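Local coordinates for protein GTP pyrophosphokinase (Chlorobaculum tepidum, PDB 3IBW) that forms the ACT domain of an enzyme that transfers pyrophosphate from ATP to GTP, a domain that probably serves regulation rather than catalysis, at residues K54-D57 and K58-L62. The protein carries 1 engineered substitution. Numbering follows the deposited sequence.
Sequences KNTD and KLTTL
N55 meets K58 at the start of helix 56-67, where its side chain takes the place of a missing helical carbonyl. From CB the chain swings to CG, and a chi1 of 55°, with CG between the backbone N and the carbonyl carbon, brings the amide oxygen in front of the N-H of K58. At the tip, OD1 of N55 accepts the backbone N of K58 at 2.8 Å, the donor lying nearly on the extension of the CG-OD1 bond. OD1 of N55 also rests 3.3 Å from CB of K58, whose side chain crosses the asparagine at about a right angle. Asparagine suits an N-cap because its short amide carries an acceptor just far enough to reach this N-H. The backbone O of N55 opens the regular series, accepting L59 N at 3.1 Å.

T56 O then receives T60 N at 2.9 Å, and D57 O receives T61 N. CG2 of T61, beside its backbone N, presses tightly on D57 O at 3.1 Å. A chi1 of 72° lets OG1 of T61 donate to K58 O at 2.6 Å, satisfying the threonine hydroxyl within the helix; L62 N shares that oxygen. The long aliphatic chain of K58 lies against V53 and T31 while NZ bonds weakly to D30 O, and apolar L59 packs on A6 and I8 of strand 4-13. This is a classic asparagine N-cap, here starting the second helix of the βαββαβ ACT fold.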
loop_
_atom_site.group_PDB
_atom_site.type_symbol
_atom_site.label_atom_id
_atom_site.label_comp_id
_atom_site.label_asym_id
_atom_site.label_seq_id
_atom_site.Cartn_x
_atom_site.Cartn_y
_atom_site.Cartn_z
ATOM N N LYS A 54 11.423 -4.082 -14.305
ATOM C CA LYS A 54 12.256 -4.171 -15.501
ATOM C C LYS A 54 13.363 -5.207 -15.477
ATOM O O LYS A 54 13.474 -6.047 -16.372
ATOM C CB LYS A 54 12.877 -2.800 -15.782
ATOM C CG LYS A 54 13.700 -2.711 -17.054
ATOM C CD LYS A 54 14.127 -1.274 -17.347
ATOM C CE LYS A 54 15.256 -0.816 -16.436
ATOM N NZ LYS A 54 15.964 0.377 -16.997
ATOM N N ASN A 55 14.192 -5.130 -14.447
ATOM C CA ASN A 55 15.316 -6.041 -14.313
ATOM C C ASN A 55 15.805 -6.039 -12.874
ATOM O O ASN A 55 15.244 -5.338 -12.030
ATOM C CB ASN A 55 16.457 -5.628 -15.268
ATOM C CG ASN A 55 16.907 -4.178 -15.074
ATOM O OD1 ASN A 55 16.849 -3.639 -13.971
ATOM N ND2 ASN A 55 17.371 -3.549 -16.153
ATOM N N THR A 56 16.854 -6.808 -12.596
ATOM C CA THR A 56 17.375 -6.901 -11.237
ATOM C C THR A 56 17.975 -5.597 -10.724
ATOM O O THR A 56 17.790 -5.252 -9.555
ATOM C CB THR A 56 18.412 -8.040 -11.116
ATOM O OG1 THR A 56 17.859 -9.247 -11.665
ATOM C CG2 THR A 56 18.749 -8.287 -9.646
ATOM N N ASP A 57 18.692 -4.871 -11.578
ATOM C CA ASP A 57 19.269 -3.599 -11.154
ATOM C C ASP A 57 18.156 -2.655 -10.675
ATOM O O ASP A 57 18.296 -1.991 -9.647
ATOM C CB ASP A 57 20.056 -2.944 -12.299
ATOM C CG ASP A 57 21.340 -3.694 -12.632
ATOM O OD1 ASP A 57 21.884 -4.357 -11.727
ATOM O OD2 ASP A 57 21.817 -3.606 -13.782
ATOM N N LYS A 58 17.046 -2.604 -11.407
ATOM C CA LYS A 58 15.937 -1.734 -11.019
ATOM C C LYS A 58 15.363 -2.170 -9.668
ATOM O O LYS A 58 15.100 -1.341 -8.792
ATOM C CB LYS A 58 14.836 -1.763 -12.079
ATOM C CG LYS A 58 13.660 -0.865 -11.748
ATOM C CD LYS A 58 14.089 0.587 -11.652
ATOM C CE LYS A 58 12.996 1.427 -11.027
ATOM N NZ LYS A 58 11.682 0.732 -11.109
ATOM N N LEU A 59 15.171 -3.476 -9.508
ATOM C CA LEU A 59 14.640 -4.031 -8.264
ATOM C C LEU A 59 15.527 -3.629 -7.087
ATOM O O LEU A 59 15.041 -3.215 -6.035
ATOM C CB LEU A 59 14.573 -5.562 -8.364
ATOM C CG LEU A 59 14.121 -6.350 -7.129
ATOM C CD1 LEU A 59 12.720 -5.914 -6.707
ATOM C CD2 LEU A 59 14.150 -7.841 -7.447
ATOM N N THR A 60 16.837 -3.743 -7.273
ATOM C CA THR A 60 17.787 -3.390 -6.229
ATOM C C THR A 60 17.641 -1.922 -5.809
ATOM O O THR A 60 17.722 -1.606 -4.618
ATOM C CB THR A 60 19.230 -3.677 -6.705
ATOM O OG1 THR A 60 19.362 -5.083 -6.951
ATOM C CG2 THR A 60 20.252 -3.260 -5.650
ATOM N N THR A 61 17.405 -1.030 -6.772
ATOM C CA THR A 61 17.254 0.391 -6.457
ATOM C C THR A 61 15.982 0.665 -5.650
ATOM O O THR A 61 15.961 1.562 -4.807
ATOM C CB THR A 61 17.238 1.269 -7.734
ATOM O OG1 THR A 61 16.007 1.085 -8.441
ATOM C CG2 THR A 61 18.389 0.895 -8.638
ATOM N N LEU A 62 14.921 -0.096 -5.900
ATOM C CA LEU A 62 13.684 0.095 -5.146
ATOM C C LEU A 62 13.897 -0.416 -3.716
ATOM O O LEU A 62 13.429 0.203 -2.758
ATOM C CB LEU A 62 12.521 -0.663 -5.803
ATOM C CG LEU A 62 12.251 -0.361 -7.286
ATOM C CD1 LEU A 62 11.075 -1.211 -7.780
ATOM C CD2 LEU A 62 11.965 1.123 -7.478
#